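PDB 2P5Z: type VI secretion system component from Escherichia coli O6, which is a component of the type VI secretion apparatus, structurally similar to the T4 phage tail proteins gp27 and gp5 and probably part of the secretion system's puncturing spike. Local coordinates for residues L117-V131 / A160-F174. Residues are numbered along the deposited sequence; the frame is centred on the assembly and turned at random.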
loop_
_atom_site.group_PDB
_atom_site.type_symbol
_atom_site.label_atom_id
_atom_site.label_comp_id
_atom_site.label_asym_id
_atom_site.label_seq_id
_atom_site.Cartn_x
_atom_site.Cartn_y
_atom_site.Cartn_z
ATOM N N LEU A 117 -18.526 -12.777 5.647
ATOM C CA LEU A 117 -18.593 -12.569 4.191
ATOM C C LEU A 117 -17.225 -12.382 3.534
ATOM O O LEU A 117 -17.114 -12.401 2.316
ATOM C CB LEU A 117 -19.434 -11.355 3.795
ATOM C CG LEU A 117 -20.852 -10.984 4.229
ATOM C CD1 LEU A 117 -21.606 -10.408 3.050
ATOM C CD2 LEU A 117 -21.630 -12.100 4.937
ATOM N N THR A 118 -16.190 -12.190 4.338
ATOM C CA THR A 118 -14.829 -12.032 3.841
ATOM C C THR A 118 -14.272 -13.405 3.481
ATOM O O THR A 118 -13.320 -13.518 2.731
ATOM C CB THR A 118 -13.993 -11.271 4.902
ATOM O OG1 THR A 118 -14.463 -9.918 4.943
ATOM C CG2 THR A 118 -12.517 -11.247 4.606
ATOM N N ARG A 119 -14.918 -14.452 3.978
ATOM C CA ARG A 119 -14.436 -15.802 3.765
ATOM C C ARG A 119 -14.865 -16.453 2.445
ATOM O O ARG A 119 -14.389 -17.535 2.120
ATOM C CB ARG A 119 -14.770 -16.691 4.969
ATOM C CG ARG A 119 -13.581 -16.908 5.909
ATOM C CD ARG A 119 -13.992 -17.421 7.292
ATOM N NE ARG A 119 -15.075 -18.416 7.286
ATOM C CZ ARG A 119 -14.902 -19.732 7.160
ATOM N NH1 ARG A 119 -13.685 -20.242 6.999
ATOM N NH2 ARG A 119 -15.956 -20.540 7.180
ATOM N N SER A 120 -15.727 -15.793 1.674
ATOM C CA SER A 120 -16.157 -16.341 0.389
ATOM C C SER A 120 -15.980 -15.364 -0.760
ATOM O O SER A 120 -16.474 -14.231 -0.692
ATOM C CB SER A 120 -17.605 -16.841 0.444
ATOM O OG SER A 120 -18.528 -15.778 0.353
ATOM N N ARG A 121 -15.282 -15.814 -1.806
ATOM C CA ARG A 121 -14.953 -14.963 -2.954
ATOM C C ARG A 121 -15.223 -15.610 -4.315
ATOM O O ARG A 121 -14.300 -15.933 -5.064
ATOM C CB ARG A 121 -13.505 -14.429 -2.884
ATOM C CG ARG A 121 -12.387 -15.455 -2.616
ATOM C CD ARG A 121 -10.996 -14.792 -2.415
ATOM N NE ARG A 121 -10.769 -13.596 -3.242
ATOM C CZ ARG A 121 -10.581 -12.363 -2.757
ATOM N NH1 ARG A 121 -10.589 -12.147 -1.446
ATOM N NH2 ARG A 121 -10.380 -11.337 -3.577
ATOM N N GLN A 122 -16.492 -15.780 -4.648
ATOM C CA GLN A 122 -16.838 -16.342 -5.937
ATOM C C GLN A 122 -17.238 -15.273 -6.937
ATOM O O GLN A 122 -17.803 -14.255 -6.563
ATOM C CB GLN A 122 -17.954 -17.367 -5.789
ATOM C CG GLN A 122 -17.476 -18.747 -5.374
ATOM C CD GLN A 122 -18.491 -19.827 -5.724
ATOM O OE1 GLN A 122 -19.540 -19.943 -5.083
ATOM N NE2 GLN A 122 -18.187 -20.616 -6.754
ATOM N N ASN A 123 -16.943 -15.513 -8.211
ATOM C CA ASN A 123 -17.406 -14.632 -9.293
ATOM C C ASN A 123 -18.883 -14.830 -9.652
ATOM O O ASN A 123 -19.374 -15.955 -9.707
ATOM C CB ASN A 123 -16.550 -14.823 -10.540
ATOM C CG ASN A 123 -15.074 -14.676 -10.267
ATOM O OD1 ASN A 123 -14.639 -13.708 -9.643
ATOM N ND2 ASN A 123 -14.288 -15.630 -10.749
ATOM N N ALA A 124 -19.597 -13.738 -9.907
ATOM C CA ALA A 124 -21.016 -13.860 -10.231
ATOM C C ALA A 124 -21.547 -12.685 -11.026
ATOM O O ALA A 124 -21.074 -11.564 -10.869
ATOM C CB ALA A 124 -21.833 -14.031 -8.961
ATOM N N ILE A 125 -22.544 -12.940 -11.871
ATOM C CA ILE A 125 -23.232 -11.862 -12.596
ATOM C C ILE A 125 -24.697 -11.869 -12.175
ATOM O O ILE A 125 -25.390 -12.874 -12.312
ATOM C CB ILE A 125 -23.095 -12.014 -14.138
ATOM C CG1 ILE A 125 -21.632 -11.930 -14.546
ATOM C CG2 ILE A 125 -23.875 -10.940 -14.884
ATOM C CD1 ILE A 125 -21.294 -12.819 -15.707
ATOM N N TYR A 126 -25.156 -10.749 -11.644
ATOM C CA TYR A 126 -26.478 -10.666 -11.057
ATOM C C TYR A 126 -27.296 -9.954 -12.079
ATOM O O TYR A 126 -26.830 -8.998 -12.684
ATOM C CB TYR A 126 -26.458 -9.900 -9.714
ATOM C CG TYR A 126 -25.714 -10.649 -8.617
ATOM C CD1 TYR A 126 -24.337 -10.477 -8.429
ATOM C CD2 TYR A 126 -26.378 -11.551 -7.792
ATOM C CE1 TYR A 126 -23.655 -11.179 -7.458
ATOM C CE2 TYR A 126 -25.701 -12.259 -6.807
ATOM C CZ TYR A 126 -24.345 -12.063 -6.648
ATOM O OH TYR A 126 -23.672 -12.768 -5.681
ATOM N N GLN A 127 -28.519 -10.436 -12.270
ATOM C CA GLN A 127 -29.314 -10.125 -13.448
ATOM C C GLN A 127 -30.618 -9.453 -13.018
ATOM O O GLN A 127 -31.381 -10.051 -12.275
ATOM C CB GLN A 127 -29.566 -11.449 -14.199
ATOM C CG GLN A 127 -30.021 -11.331 -15.641
ATOM C CD GLN A 127 -28.917 -10.870 -16.580
ATOM O OE1 GLN A 127 -27.761 -11.307 -16.475
ATOM N NE2 GLN A 127 -29.274 -9.987 -17.517
ATOM N N ASN A 128 -30.853 -8.218 -13.457
ATOM C CA ASN A 128 -32.114 -7.472 -13.176
ATOM C C ASN A 128 -32.440 -7.266 -11.704
ATOM O O ASN A 128 -33.544 -7.569 -11.248
ATOM C CB ASN A 128 -33.346 -8.064 -13.901
ATOM C CG ASN A 128 -33.099 -8.297 -15.369
ATOM O OD1 ASN A 128 -33.139 -9.443 -15.836
ATOM N ND2 ASN A 128 -32.797 -7.219 -16.108
ATOM N N GLN A 129 -31.469 -6.783 -10.941
ATOM C CA GLN A 129 -31.717 -6.517 -9.537
ATOM C C GLN A 129 -31.400 -5.088 -9.194
ATOM O O GLN A 129 -30.707 -4.398 -9.939
ATOM C CB GLN A 129 -30.909 -7.449 -8.662
ATOM C CG GLN A 129 -30.750 -8.861 -9.171
ATOM C CD GLN A 129 -31.890 -9.757 -8.760
ATOM O OE1 GLN A 129 -31.747 -10.567 -7.855
ATOM N NE2 GLN A 129 -33.036 -9.610 -9.416
ATOM N N THR A 130 -31.945 -4.639 -8.072
ATOM C CA THR A 130 -31.491 -3.403 -7.438
ATOM C C THR A 130 -30.296 -3.763 -6.565
ATOM O O THR A 130 -30.102 -4.952 -6.229
ATOM C CB THR A 130 -32.556 -2.867 -6.518
ATOM O OG1 THR A 130 -32.726 -3.794 -5.434
ATOM C CG2 THR A 130 -33.861 -2.731 -7.269
ATOM N N VAL A 131 -29.496 -2.756 -6.211
ATOM C CA VAL A 131 -28.432 -2.954 -5.210
ATOM C C VAL A 131 -28.927 -3.665 -3.917
ATOM O O VAL A 131 -28.328 -4.684 -3.530
ATOM C CB VAL A 131 -27.618 -1.655 -4.903
ATOM C CG1 VAL A 131 -26.705 -1.856 -3.676
ATOM C CG2 VAL A 131 -26.805 -1.220 -6.112
ATOM N N ALA A 160 -33.606 -0.954 -10.897
ATOM C CA ALA A 160 -33.092 -2.268 -11.241
ATOM C C ALA A 160 -31.878 -2.060 -12.150
ATOM O O ALA A 160 -31.839 -1.131 -12.959
ATOM C CB ALA A 160 -34.154 -3.105 -11.925
ATOM N N ARG A 161 -30.858 -2.882 -11.959
ATOM C CA ARG A 161 -29.687 -2.829 -12.806
ATOM C C ARG A 161 -29.754 -4.059 -13.673
ATOM O O ARG A 161 -30.101 -5.133 -13.204
ATOM C CB ARG A 161 -28.418 -2.880 -11.965
ATOM C CG ARG A 161 -28.256 -1.750 -10.978
ATOM C CD ARG A 161 -27.320 -0.690 -11.509
ATOM N NE ARG A 161 -26.888 0.205 -10.440
ATOM C CZ ARG A 161 -25.812 0.006 -9.684
ATOM N NH1 ARG A 161 -25.045 -1.059 -9.878
ATOM N NH2 ARG A 161 -25.500 0.878 -8.735
ATOM N N GLU A 162 -29.424 -3.908 -14.939
ATOM C CA GLU A 162 -29.564 -5.014 -15.853
ATOM C C GLU A 162 -28.604 -6.133 -15.498
ATOM O O GLU A 162 -29.031 -7.249 -15.231
ATOM C CB GLU A 162 -29.346 -4.543 -17.284
ATOM C CG GLU A 162 -29.913 -5.498 -18.299
ATOM C CD GLU A 162 -29.128 -5.508 -19.591
ATOM O OE1 GLU A 162 -28.562 -4.451 -19.970
ATOM O OE2 GLU A 162 -29.088 -6.583 -20.238
ATOM N N GLN A 163 -27.310 -5.825 -15.492
ATOM C CA GLN A 163 -26.280 -6.782 -15.110
ATOM C C GLN A 163 -25.278 -6.142 -14.138
ATOM O O GLN A 163 -24.873 -4.994 -14.314
ATOM C CB GLN A 163 -25.529 -7.312 -16.336
ATOM C CG GLN A 163 -26.401 -7.961 -17.375
ATOM C CD GLN A 163 -25.616 -8.661 -18.458
ATOM O OE1 GLN A 163 -25.609 -9.889 -18.532
ATOM N NE2 GLN A 163 -24.961 -7.890 -19.305
ATOM N N VAL A 164 -24.873 -6.892 -13.116
ATOM C CA VAL A 164 -23.898 -6.408 -12.143
ATOM C C VAL A 164 -22.918 -7.527 -11.880
ATOM O O VAL A 164 -23.312 -8.608 -11.445
ATOM C CB VAL A 164 -24.563 -5.991 -10.813
ATOM C CG1 VAL A 164 -23.503 -5.813 -9.694
ATOM C CG2 VAL A 164 -25.369 -4.703 -10.981
ATOM N N MET A 165 -21.647 -7.277 -12.176
ATOM C CA MET A 165 -20.601 -8.291 -12.018
ATOM C C MET A 165 -19.843 -8.220 -10.669
ATOM O O MET A 165 -19.416 -7.147 -10.230
ATOM C CB MET A 165 -19.585 -8.161 -13.158
ATOM C CG MET A 165 -18.856 -9.456 -13.451
ATOM S SD MET A 165 -17.524 -9.329 -14.666
ATOM C CE MET A 165 -17.770 -10.887 -15.451
ATOM N N GLN A 166 -19.673 -9.371 -10.033
ATOM C CA GLN A 166 -18.733 -9.530 -8.928
ATOM C C GLN A 166 -17.558 -10.349 -9.458
ATOM O O GLN A 166 -17.709 -11.521 -9.795
ATOM C CB GLN A 166 -19.399 -10.259 -7.754
ATOM C CG GLN A 166 -18.452 -10.743 -6.660
ATOM C CD GLN A 166 -19.178 -11.333 -5.447
ATOM O OE1 GLN A 166 -20.398 -11.515 -5.457
ATOM N NE2 GLN A 166 -18.419 -11.643 -4.402
ATOM N N TYR A 167 -16.391 -9.728 -9.564
ATOM C CA TYR A 167 -15.209 -10.447 -10.033
ATOM C C TYR A 167 -14.001 -10.122 -9.143
ATOM O O TYR A 167 -13.666 -8.949 -8.948
ATOM C CB TYR A 167 -14.931 -10.120 -11.509
ATOM C CG TYR A 167 -13.772 -10.887 -12.124
ATOM C CD1 TYR A 167 -12.470 -10.361 -12.143
ATOM C CD2 TYR A 167 -13.968 -12.139 -12.667
ATOM C CE1 TYR A 167 -11.413 -11.066 -12.696
ATOM C CE2 TYR A 167 -12.917 -12.858 -13.215
ATOM C CZ TYR A 167 -11.647 -12.317 -13.239
ATOM O OH TYR A 167 -10.622 -13.053 -13.804
ATOM N N GLY A 168 -13.352 -11.166 -8.631
ATOM C CA GLY A 168 -12.177 -11.033 -7.747
ATOM C C GLY A 168 -12.415 -10.182 -6.504
ATOM O O GLY A 168 -11.615 -9.319 -6.177
ATOM N N GLU A 169 -13.547 -10.401 -5.847
ATOM C CA GLU A 169 -13.975 -9.604 -4.715
ATOM C C GLU A 169 -14.633 -10.561 -3.733
ATOM O O GLU A 169 -15.461 -11.388 -4.124
ATOM C CB GLU A 169 -15.014 -8.558 -5.137
ATOM C CG GLU A 169 -14.487 -7.262 -5.757
ATOM C CD GLU A 169 -15.627 -6.314 -6.181
ATOM O OE1 GLU A 169 -16.564 -6.755 -6.881
ATOM O OE2 GLU A 169 -15.604 -5.119 -5.825
ATOM N N ASP A 170 -14.269 -10.474 -2.461
ATOM C CA ASP A 170 -14.959 -11.260 -1.452
ATOM C C ASP A 170 -16.345 -10.648 -1.276
ATOM O O ASP A 170 -16.583 -9.496 -1.683
ATOM C CB ASP A 170 -14.178 -11.268 -0.131
ATOM C CG ASP A 170 -13.940 -9.864 0.415
ATOM O OD1 ASP A 170 -14.765 -9.374 1.211
ATOM O OD2 ASP A 170 -12.960 -9.215 0.003
ATOM N N ASP A 171 -17.261 -11.403 -0.681
ATOM C CA ASP A 171 -18.630 -10.921 -0.545
ATOM C C ASP A 171 -18.726 -9.605 0.213
ATOM O O ASP A 171 -19.510 -8.751 -0.184
ATOM C CB ASP A 171 -19.534 -11.975 0.098
ATOM C CG ASP A 171 -19.817 -13.159 -0.818
ATOM O OD1 ASP A 171 -19.654 -13.022 -2.046
ATOM O OD2 ASP A 171 -20.210 -14.231 -0.299
ATOM N N LEU A 172 -17.910 -9.421 1.262
ATOM C CA LEU A 172 -17.953 -8.181 2.053
ATOM C C LEU A 172 -17.529 -6.970 1.241
ATOM O O LEU A 172 -18.212 -5.951 1.255
ATOM C CB LEU A 172 -17.117 -8.273 3.348
ATOM C CG LEU A 172 -17.244 -7.076 4.322
ATOM C CD1 LEU A 172 -18.711 -6.737 4.621
ATOM C CD2 LEU A 172 -16.478 -7.286 5.613
ATOM N N THR A 173 -16.420 -7.090 0.519
ATOM C CA THR A 173 -15.936 -5.998 -0.298
ATOM C C THR A 173 -16.972 -5.640 -1.359
ATOM O O THR A 173 -17.312 -4.450 -1.523
ATOM C CB THR A 173 -14.616 -6.356 -0.955
ATOM O OG1 THR A 173 -13.693 -6.763 0.054
ATOM C CG2 THR A 173 -14.039 -5.162 -1.736
ATOM N N PHE A 174 -17.514 -6.675 -2.016
ATOM C CA PHE A 174 -18.504 -6.497 -3.082
ATOM C C PHE A 174 -19.739 -5.748 -2.605
ATOM O O PHE A 174 -20.142 -4.728 -3.206
ATOM C CB PHE A 174 -18.917 -7.857 -3.659
ATOM C CG PHE A 174 -19.927 -7.764 -4.772
ATOM C CD1 PHE A 174 -19.678 -6.976 -5.900
ATOM C CD2 PHE A 174 -21.121 -8.463 -4.696
ATOM C CE1 PHE A 174 -20.605 -6.873 -6.909
ATOM C CE2 PHE A 174 -22.054 -8.378 -5.720
ATOM C CZ PHE A 174 -21.798 -7.584 -6.823
HETATM O O HOH W 1 -11.414 -8.928 -2.390
HETATM O O HOH W 2 -15.630 -12.484 -7.098
#
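The rings of Tyr126 and Phe174 lie nearly parallel, 18° apart, but are slid past each other, with centroids separated by 5.8 Å and little overlap. At the Tyr126 edge, close to the ring plane, sits the amide oxygen of Gln166, while CB of the same glutamine rests over the centre of one Phe174 face. At one end of the contact, one face of the Arg161 guanidinium carries Val131 CG2; at the other, one face of the Arg121 guanidinium has Asp170 N above its rim.

Tyr126 and Gln166 belong to a two-stranded antiparallel ribbon, 124-127 against 163-166, which with helix 171-182 falls in the gp27-like part. Gln166 has CG anti to its own nitrogen (chi1 168°) and an extended chain, which carries the amide to the helix start. There Gln166 NE2 gives two nearly straight bonds in the amide plane, to Asp171 OD1 and to Glu169 O, each 3.0 Å. Beyond the strands, Asn123 OD1 receives Gly168 N at 3.0 Å, and Asp171 N bonds Ser120 O at 2.9 Å. Asp170 caps the helix, its OD1 accepting from Thr173 N.

Lys421, from the OB-domain region, ties the two parts together through Gln166 OE1 and Tyr126 OH. With both amide ends engaged, the Gln166 head group can hardly rotate; Lys421, in a long and weak ion pair with Asp171 OD1, may slightly stabilise the negative charge of Asp171, whose OD2 is hydrogen-bonded to His143 NE2.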